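Local coordinates for protein ribulose-bisphosphate carboxylase (Alicyclobacillus acidocaldarius subsp. acidocaldarius, PDB 4NAS) that belongs to the ribulose-bisphosphate carboxylase large-chain family, joining an N-terminal sheet-containing domain to a TIM-barrel catalytic domain, and is modelled with bound calcium, at residues B[24-29]-B[61-66]; B[291-296]-B[330-335]; B[343-348]-B[376-381]. One frame throughout, in Å; residues are numbered along the deposited sequence.

Contact 1: B[24-29]-B[61-66]; sequences DKLEAR and EGIRVL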
loop_
_atom_site.group_PDB
_atom_site.type_symbol
_atom_site.label_atom_id
_atom_site.label_comp_id
_atom_site.label_asym_id
_atom_site.label_seq_id
_atom_site.Cartn_x
_atom_site.Cartn_y
_atom_site.Cartn_z
ATOM N N ASP B 24 7.359 -16.375 -27.432
ATOM C CA ASP B 24 6.465 -16.018 -28.533
ATOM C C ASP B 24 5.187 -15.316 -28.077
ATOM O O ASP B 24 4.323 -14.989 -28.895
ATOM C CB ASP B 24 6.121 -17.252 -29.364
ATOM C CG ASP B 24 5.542 -18.374 -28.525
ATOM O OD1 ASP B 24 5.715 -18.352 -27.285
ATOM O OD2 ASP B 24 4.920 -19.284 -29.113
ATOM N N LYS B 25 5.079 -15.077 -26.775
ATOM C CA LYS B 25 3.907 -14.430 -26.213
ATOM C C LYS B 25 4.239 -12.996 -25.853
ATOM O O LYS B 25 3.343 -12.171 -25.680
ATOM C CB LYS B 25 3.439 -15.173 -24.959
ATOM C CG LYS B 25 3.284 -16.673 -25.146
ATOM N N LEU B 26 5.536 -12.708 -25.752
ATOM C CA LEU B 26 6.011 -11.419 -25.261
ATOM C C LEU B 26 5.453 -10.230 -26.047
ATOM O O LEU B 26 5.000 -9.239 -25.464
ATOM C CB LEU B 26 7.538 -11.380 -25.275
ATOM C CG LEU B 26 8.259 -12.083 -24.129
ATOM C CD1 LEU B 26 9.760 -11.944 -24.296
ATOM C CD2 LEU B 26 7.816 -11.527 -22.781
ATOM N N GLU B 27 5.487 -10.342 -27.368
ATOM C CA GLU B 27 5.074 -9.250 -28.243
ATOM C C GLU B 27 3.582 -8.940 -28.091
ATOM O O GLU B 27 3.199 -7.783 -27.941
ATOM C CB GLU B 27 5.410 -9.590 -29.693
ATOM C CG GLU B 27 6.054 -8.442 -30.466
ATOM C CD GLU B 27 7.511 -8.197 -30.087
ATOM O OE1 GLU B 27 7.888 -7.018 -29.921
ATOM O OE2 GLU B 27 8.283 -9.177 -29.974
ATOM N N ALA B 28 2.745 -9.974 -28.108
ATOM C CA ALA B 28 1.310 -9.799 -27.880
ATOM C C ALA B 28 1.007 -9.316 -26.454
ATOM O O ALA B 28 0.182 -8.426 -26.253
ATOM C CB ALA B 28 0.559 -11.088 -28.173
ATOM N N ARG B 29 1.669 -9.906 -25.464
ATOM C CA ARG B 29 1.422 -9.517 -24.085
ATOM C C ARG B 29 1.745 -8.042 -23.875
ATOM O O ARG B 29 0.963 -7.322 -23.260
ATOM C CB ARG B 29 2.211 -10.385 -23.107
ATOM C CG ARG B 29 1.922 -10.050 -21.662
ATOM C CD ARG B 29 2.579 -11.006 -20.705
ATOM N NE ARG B 29 2.474 -10.521 -19.336
ATOM C CZ ARG B 29 2.934 -11.164 -18.268
ATOM N NH1 ARG B 29 3.527 -12.345 -18.401
ATOM N NH2 ARG B 29 2.792 -10.624 -17.058
ATOM N N GLU B 61 7.658 0.374 -25.831
ATOM C CA GLU B 61 8.900 1.091 -26.142
ATOM C C GLU B 61 10.090 0.158 -26.335
ATOM O O GLU B 61 11.028 0.481 -27.068
ATOM C CB GLU B 61 9.214 2.140 -25.070
ATOM C CG GLU B 61 8.172 3.245 -24.959
ATOM C CD GLU B 61 8.307 4.301 -26.042
ATOM O OE1 GLU B 61 8.948 5.341 -25.772
ATOM O OE2 GLU B 61 7.768 4.099 -27.153
ATOM N N GLY B 62 10.053 -0.997 -25.681
ATOM C CA GLY B 62 11.118 -1.972 -25.834
ATOM C C GLY B 62 10.839 -3.308 -25.177
ATOM O O GLY B 62 10.147 -3.392 -24.160
ATOM N N ILE B 63 11.368 -4.363 -25.791
ATOM C CA ILE B 63 11.314 -5.713 -25.240
ATOM C C ILE B 63 12.721 -6.298 -25.251
ATOM O O ILE B 63 13.345 -6.368 -26.300
ATOM C CB ILE B 63 10.424 -6.636 -26.085
ATOM C CG1 ILE B 63 9.016 -6.045 -26.240
ATOM C CG2 ILE B 63 10.387 -8.034 -25.479
ATOM C CD1 ILE B 63 8.009 -7.025 -26.746
ATOM N N ARG B 64 13.211 -6.713 -24.089
ATOM C CA ARG B 64 14.572 -7.219 -23.958
ATOM C C ARG B 64 14.593 -8.563 -23.235
ATOM O O ARG B 64 14.272 -8.650 -22.054
ATOM C CB ARG B 64 15.451 -6.219 -23.199
ATOM C CG ARG B 64 15.592 -4.852 -23.859
ATOM C CD ARG B 64 16.435 -3.917 -23.006
ATOM N NE ARG B 64 15.784 -3.553 -21.745
ATOM C CZ ARG B 64 14.875 -2.588 -21.636
ATOM N NH1 ARG B 64 14.511 -1.900 -22.715
ATOM N NH2 ARG B 64 14.331 -2.308 -20.461
ATOM N N VAL B 65 14.987 -9.610 -23.947
ATOM C CA VAL B 65 15.129 -10.922 -23.341
ATOM C C VAL B 65 16.406 -10.954 -22.502
ATOM O O VAL B 65 17.491 -10.666 -23.005
ATOM C CB VAL B 65 15.187 -12.014 -24.419
ATOM C CG1 VAL B 65 15.781 -13.284 -23.860
ATOM C CG2 VAL B 65 13.805 -12.266 -24.995
ATOM N N LEU B 66 16.278 -11.278 -21.221
ATOM C CA LEU B 66 17.436 -11.285 -20.335
ATOM C C LEU B 66 18.044 -12.679 -20.234
ATOM O O LEU B 66 19.263 -12.830 -20.173
ATOM C CB LEU B 66 17.077 -10.766 -18.953
ATOM C CG LEU B 66 16.519 -9.342 -18.883
ATOM C CD1 LEU B 66 16.588 -8.828 -17.463
ATOM C CD2 LEU B 66 17.247 -8.395 -19.845
#

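Contact 2: B[291-296]-B[330-335]; sequences LMRLAG and KPVLPA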
loop_
_atom_site.group_PDB
_atom_site.type_symbol
_atom_site.label_atom_id
_atom_site.label_comp_id
_atom_site.label_asym_id
_atom_site.label_seq_id
_atom_site.Cartn_x
_atom_site.Cartn_y
_atom_site.Cartn_z
ATOM N N LEU B 291 9.336 7.711 -5.033
ATOM C CA LEU B 291 7.997 8.026 -4.539
ATOM C C LEU B 291 8.001 8.867 -3.249
ATOM O O LEU B 291 7.141 9.739 -3.060
ATOM C CB LEU B 291 7.233 6.729 -4.278
ATOM C CG LEU B 291 6.948 5.897 -5.534
ATOM C CD1 LEU B 291 5.964 4.784 -5.228
ATOM C CD2 LEU B 291 6.425 6.782 -6.619
HETATM N N MSE B 292 8.952 8.581 -2.363
HETATM C CA MSE B 292 9.097 9.341 -1.119
HETATM C C MSE B 292 9.402 10.817 -1.351
HETATM O O MSE B 292 8.817 11.685 -0.706
HETATM C CB MSE B 292 10.209 8.741 -0.255
HETATM C CG MSE B 292 9.887 7.402 0.333
HETATM SE SE MSE B 292 8.310 7.496 1.450
HETATM C CE MSE B 292 8.468 5.736 2.212
ATOM N N ARG B 293 10.338 11.104 -2.258
ATOM C CA ARG B 293 10.669 12.494 -2.574
ATOM C C ARG B 293 9.449 13.206 -3.189
ATOM O O ARG B 293 9.128 14.356 -2.854
ATOM C CB ARG B 293 11.903 12.570 -3.497
ATOM C CG ARG B 293 12.313 13.979 -3.891
ATOM C CD ARG B 293 13.628 13.933 -4.677
ATOM N NE ARG B 293 14.193 15.261 -4.886
ATOM C CZ ARG B 293 15.274 15.501 -5.622
ATOM N NH1 ARG B 293 15.715 16.746 -5.768
ATOM N NH2 ARG B 293 15.887 14.501 -6.237
ATOM N N LEU B 294 8.740 12.511 -4.061
ATOM C CA LEU B 294 7.575 13.126 -4.702
ATOM C C LEU B 294 6.486 13.431 -3.681
ATOM O O LEU B 294 5.822 14.461 -3.756
ATOM C CB LEU B 294 7.004 12.197 -5.767
ATOM C CG LEU B 294 7.883 11.924 -6.995
ATOM C CD1 LEU B 294 7.218 10.877 -7.941
ATOM C CD2 LEU B 294 8.178 13.216 -7.722
ATOM N N ALA B 295 6.316 12.513 -2.732
ATOM C CA ALA B 295 5.272 12.612 -1.721
ATOM C C ALA B 295 5.580 13.695 -0.681
ATOM O O ALA B 295 4.667 14.206 -0.039
ATOM C CB ALA B 295 5.059 11.249 -1.050
ATOM N N GLY B 296 6.861 14.028 -0.497
ATOM C CA GLY B 296 7.229 15.156 0.350
ATOM C C GLY B 296 8.083 14.858 1.582
ATOM O O GLY B 296 8.175 15.679 2.489
ATOM N N LYS B 330 13.009 19.850 -4.053
ATOM C CA LYS B 330 14.147 19.851 -3.143
ATOM C C LYS B 330 14.670 18.429 -2.909
ATOM O O LYS B 330 13.902 17.458 -2.941
ATOM C CB LYS B 330 13.744 20.453 -1.779
ATOM C CG LYS B 330 13.272 21.925 -1.804
ATOM C CD LYS B 330 12.747 22.302 -0.426
ATOM C CE LYS B 330 12.669 23.802 -0.209
ATOM N NZ LYS B 330 11.633 24.393 -1.058
ATOM N N PRO B 331 15.979 18.305 -2.644
ATOM C CA PRO B 331 16.607 17.020 -2.301
ATOM C C PRO B 331 16.281 16.589 -0.873
ATOM O O PRO B 331 15.939 17.407 -0.011
ATOM C CB PRO B 331 18.102 17.324 -2.442
ATOM C CG PRO B 331 18.196 18.756 -2.102
ATOM C CD PRO B 331 16.971 19.401 -2.677
ATOM N N VAL B 332 16.391 15.295 -0.635
ATOM C CA VAL B 332 15.955 14.687 0.612
ATOM C C VAL B 332 17.188 14.200 1.365
ATOM O O VAL B 332 18.144 13.755 0.743
ATOM C CB VAL B 332 15.041 13.483 0.335
ATOM C CG1 VAL B 332 14.583 12.816 1.646
ATOM C CG2 VAL B 332 13.854 13.921 -0.515
ATOM N N LEU B 333 17.160 14.290 2.694
ATOM C CA LEU B 333 18.243 13.771 3.526
ATOM C C LEU B 333 18.086 12.270 3.707
ATOM O O LEU B 333 17.043 11.811 4.143
ATOM C CB LEU B 333 18.224 14.441 4.915
ATOM C CG LEU B 333 18.885 15.801 5.117
ATOM C CD1 LEU B 333 18.373 16.437 6.418
ATOM C CD2 LEU B 333 20.405 15.639 5.171
ATOM N N PRO B 334 19.113 11.498 3.354
ATOM C CA PRO B 334 19.071 10.056 3.620
ATOM C C PRO B 334 19.414 9.715 5.068
ATOM O O PRO B 334 20.369 10.274 5.669
ATOM C CB PRO B 334 20.132 9.489 2.670
ATOM C CG PRO B 334 21.065 10.631 2.426
ATOM C CD PRO B 334 20.265 11.891 2.526
ATOM N N ALA B 335 18.631 8.810 5.635
ATOM C CA ALA B 335 18.857 8.354 7.004
ATOM C C ALA B 335 18.957 6.818 7.023
ATOM O O ALA B 335 18.004 6.127 7.409
ATOM C CB ALA B 335 17.734 8.832 7.894
#

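Contact 3: B[343-348]-B[376-381]; sequences GLVPRL and RAFFDA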
loop_
_atom_site.group_PDB
_atom_site.type_symbol
_atom_site.label_atom_id
_atom_site.label_comp_id
_atom_site.label_asym_id
_atom_site.label_seq_id
_atom_site.Cartn_x
_atom_site.Cartn_y
_atom_site.Cartn_z
ATOM N N GLY B 343 32.216 3.903 14.831
ATOM C CA GLY B 343 33.303 3.373 14.029
ATOM C C GLY B 343 32.989 3.404 12.544
ATOM O O GLY B 343 33.888 3.390 11.704
ATOM N N LEU B 344 31.706 3.458 12.216
ATOM C CA LEU B 344 31.295 3.465 10.817
ATOM C C LEU B 344 31.226 4.879 10.255
ATOM O O LEU B 344 31.152 5.045 9.042
ATOM C CB LEU B 344 29.959 2.731 10.624
ATOM C CG LEU B 344 29.574 2.327 9.188
ATOM C CD1 LEU B 344 30.491 1.215 8.648
ATOM C CD2 LEU B 344 28.076 1.947 9.036
ATOM N N VAL B 345 31.257 5.888 11.129
ATOM C CA VAL B 345 31.145 7.287 10.697
ATOM C C VAL B 345 32.029 7.728 9.514
ATOM O O VAL B 345 31.531 8.380 8.594
ATOM C CB VAL B 345 31.198 8.303 11.868
ATOM C CG1 VAL B 345 31.422 9.721 11.355
ATOM C CG2 VAL B 345 29.908 8.244 12.675
ATOM N N PRO B 346 33.326 7.376 9.522
ATOM C CA PRO B 346 34.142 7.782 8.373
ATOM C C PRO B 346 33.698 7.135 7.062
ATOM O O PRO B 346 33.761 7.773 6.020
ATOM C CB PRO B 346 35.546 7.283 8.746
ATOM C CG PRO B 346 35.538 7.203 10.231
ATOM C CD PRO B 346 34.147 6.747 10.574
ATOM N N ARG B 347 33.290 5.872 7.113
ATOM C CA ARG B 347 32.765 5.205 5.929
ATOM C C ARG B 347 31.496 5.899 5.497
ATOM O O ARG B 347 31.255 6.085 4.297
ATOM C CB ARG B 347 32.500 3.718 6.195
ATOM C CG ARG B 347 31.826 2.979 5.039
ATOM C CD ARG B 347 32.571 3.160 3.699
ATOM N NE ARG B 347 33.733 2.284 3.588
ATOM C CZ ARG B 347 33.664 1.015 3.195
ATOM N NH1 ARG B 347 34.763 0.283 3.130
ATOM N NH2 ARG B 347 32.486 0.478 2.874
ATOM N N LEU B 348 30.678 6.286 6.468
ATOM C CA LEU B 348 29.434 6.982 6.142
ATOM C C LEU B 348 29.681 8.340 5.484
ATOM O O LEU B 348 28.934 8.739 4.597
ATOM C CB LEU B 348 28.509 7.078 7.360
ATOM C CG LEU B 348 27.902 5.717 7.735
ATOM C CD1 LEU B 348 27.227 5.745 9.111
ATOM C CD2 LEU B 348 26.916 5.234 6.646
ATOM N N ARG B 376 27.486 11.277 22.519
ATOM C CA ARG B 376 28.774 11.977 22.516
ATOM C C ARG B 376 29.746 11.285 21.559
ATOM O O ARG B 376 30.443 11.952 20.786
ATOM C CB ARG B 376 29.369 12.058 23.930
ATOM C CG ARG B 376 28.559 12.938 24.866
ATOM C CD ARG B 376 29.118 12.941 26.267
ATOM N NE ARG B 376 30.396 13.639 26.338
ATOM C CZ ARG B 376 30.512 14.943 26.551
ATOM N NH1 ARG B 376 29.422 15.681 26.714
ATOM N NH2 ARG B 376 31.718 15.505 26.613
ATOM N N ALA B 377 29.754 9.949 21.614
ATOM C CA ALA B 377 30.552 9.099 20.720
ATOM C C ALA B 377 30.455 9.475 19.247
ATOM O O ALA B 377 31.463 9.512 18.540
ATOM C CB ALA B 377 30.141 7.649 20.880
ATOM N N PHE B 378 29.241 9.722 18.767
ATOM C CA PHE B 378 29.071 10.069 17.364
ATOM C C PHE B 378 29.683 11.434 17.093
ATOM O O PHE B 378 30.390 11.631 16.103
ATOM C CB PHE B 378 27.598 10.017 16.940
ATOM C CG PHE B 378 27.070 8.616 16.751
ATOM C CD1 PHE B 378 27.305 7.924 15.564
ATOM C CD2 PHE B 378 26.323 7.995 17.743
ATOM C CE1 PHE B 378 26.826 6.629 15.383
ATOM C CE2 PHE B 378 25.844 6.709 17.572
ATOM C CZ PHE B 378 26.094 6.022 16.388
ATOM N N PHE B 379 29.428 12.380 17.981
ATOM C CA PHE B 379 30.054 13.683 17.860
ATOM C C PHE B 379 31.597 13.626 17.925
ATOM O O PHE B 379 32.277 14.386 17.227
ATOM C CB PHE B 379 29.426 14.672 18.857
ATOM C CG PHE B 379 28.052 15.146 18.441
ATOM C CD1 PHE B 379 27.907 16.093 17.430
ATOM C CD2 PHE B 379 26.910 14.633 19.033
ATOM C CE1 PHE B 379 26.647 16.522 17.019
ATOM C CE2 PHE B 379 25.636 15.064 18.624
ATOM C CZ PHE B 379 25.512 16.010 17.623
ATOM N N ASP B 380 32.146 12.698 18.711
ATOM C CA ASP B 380 33.603 12.496 18.766
ATOM C C ASP B 380 34.182 12.040 17.409
ATOM O O ASP B 380 35.239 12.515 16.960
ATOM C CB ASP B 380 33.974 11.476 19.859
ATOM C CG ASP B 380 33.747 12.007 21.275
ATOM O OD1 ASP B 380 33.846 13.235 21.473
ATOM O OD2 ASP B 380 33.482 11.187 22.194
ATOM N N ALA B 381 33.480 11.116 16.770
ATOM C CA ALA B 381 33.851 10.618 15.446
ATOM C C ALA B 381 33.685 11.684 14.370
ATOM O O ALA B 381 34.492 11.779 13.448
ATOM C CB ALA B 381 33.017 9.385 15.101
#

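Contact 1: B[24-29]-B[61-66]
The first turn of a helix runs past an edge strand here, with Glu-27 and Ile-63 coming closest along the backbone at 7.8 Å between their CA atoms, a spacing that leaves the contact to side chains. Ile-63 points its side chain at the helix. Its CG1 is anti to its own carbonyl carbon (chi1 -55°) and the chain then continues extended, which carries CD1 out to the helix. There the methyl sits over the flat face of the Glu-27 carboxylate, displaced toward one oxygen: Ile-63 CD1 is 3.2 Å from Glu-27 OE1 and 3.6 Å from Glu-27 CD. This is close van der Waals packing without a hydrogen bond. The glutamate reaches it because its chain bends at chi2 (75°), folding the acid end back toward the strand although its CB starts off to one side. Ile-63 CD1 also lies 3.9 Å from the carbonyl O of Leu-26, so the same methyl meets both backbone and side chain of the helix.

Leu-26 supplies the apolar half. Its CD1 lies 4.1 Å from Ile-63 CG2, and Val-65 CG2 approaches that same methyl at an equal distance, the leucine and valine side chains crossing at about a right angle. One leucine methyl thus touches both Ile-63 and Val-65. Arg-64, between them, points its CB away and forms salt bridges with Glu-77 and Asp-79. Earlier on the strand, Glu-61 and Gly-62 both pair with Asp-79 in a classic beta bulge. In the N-terminal domain, helix 26-36 lies against the sheet: besides strand 59-68, Leu-26 touches Val-74 and Ala-76 of strand 73-83 and Leu-19 of strand 12-22.

Contact 2: B[291-296]-B[330-335]
Arg-293 reaches Lys-330, Pro-331 and Val-332 with a straight arm: CG is anti to the backbone N (chi1 179°), and the chain stays extended from CG to NE, which carries the guanidinium clear of the helix to the Lys-330 carbonyl. Within the TIM barrel, this joins the end of helix 284-295 to the loop leading into strand 333-337, the two being separated in the chain by strand 299-303 and helix 313-324.

At the far end of the arm, NE donates to the backbone O of Lys-330 at 2.9 Å, with an N-H...O angle of 144°. The bond is not straight, and the donor stands above the carbonyl plane; the oxygen is in turn tilted from the guanidinium plane, though still at its edge. Pro-331 lies over one face of the group, its CA 3.9 Å from Arg-293 CZ. The other nitrogens have partners too: NH1 gives a hydrogen bond to the O of His-329, while NH2 bonds to the O atoms of His-322 and Ala-325. A buried positive charge is therefore met by backbone carbonyls, two of them around the C-terminal end of helix 313-324, where the helix dipole would probably favour it. These bonds hold the rotation of the guanidinium and tie helix 284-295 to the end of helix 313-324 and the loop that follows it.

The CB of Lys-330 points away from the helix, and its side chain comes to about 7 Å from a bound calcium ion. Just after Arg-293, helix 284-295 finishes in a Schellman motif with Gly-296 at positive phi. Beside the aliphatic part of the arm, Val-332 runs in the opposite direction and presses a single methyl against it, CG2 lying 3.7 Å from Arg-293 CG and 3.8 Å from Arg-293 CB.

Contact 3: B[343-348]-B[376-381]
Val-345 and Ala-381 make the tight part of this contact, where the two helices come to 6.4 Å between the CA atoms of these residues. Both CB atoms point across the gap, and Val-345 CB stands 3.9 Å from Ala-381 CB. Ala-381 CB rests against the branch of the valine, 4.1 Å from both CG1 and CG2 of Val-345. The small alanine side chain is consistent with so close a backbone approach.

Phe-378, one turn earlier on the same helix, closes one flank. With its CG anti to the carbonyl carbon (chi1 -76°), the ring swings in toward the valine although its CB sets out to one side. It offers its edge: Val-345 CG2 lies close to the ring plane, 3.9 Å from Phe-378 CD1, so this is not packing on an aromatic face.

These helices belong to the closing part of the TIM barrel. Helix 345-352 leads into strand 357-359, and helix 371-386 comes after that strand; Val-345 also touches Leu-358 on it, while Leu-391 of helix 391-394 touches both Pro-346 and Ala-381, one on each helix.

Away from Val-345 the contact soon thins. Pro-346 approaches the other helix no nearer than 5.4 Å by its side chain. Arg-347, on the outer side of its helix, is exposed and hydrogen-bonds through NH2 to Tyr-306 OH. On the far side of helix 371-386, Arg-376 is likewise exposed, and the side chain of Asp-380 turns to helix 399-408, making a weak hydrogen bond to the backbone N of Leu-401.

In the fold
From the N terminus, contact 1 comes first: it closes a loop of 31 residues, about half of them helical, and fastens helix 26-36 to the outer strand of the N-terminal sheet. The chain then enters the barrel. Contact 2 brackets strand 299-303 and helix 313-324, joining a barrel helix to the approach of strand 333-337. Contact 3 opens soon after that strand and closes around strand 357-359, pairing helices on either side of it in sequence. The three loops follow in series, neither nested nor crossing. Contacts 2 and 3 are about 8 Å apart at their nearest atoms, whereas the nearest atoms of contacts 1 and 2 are about 18 Å apart, contact 1 being in the other domain.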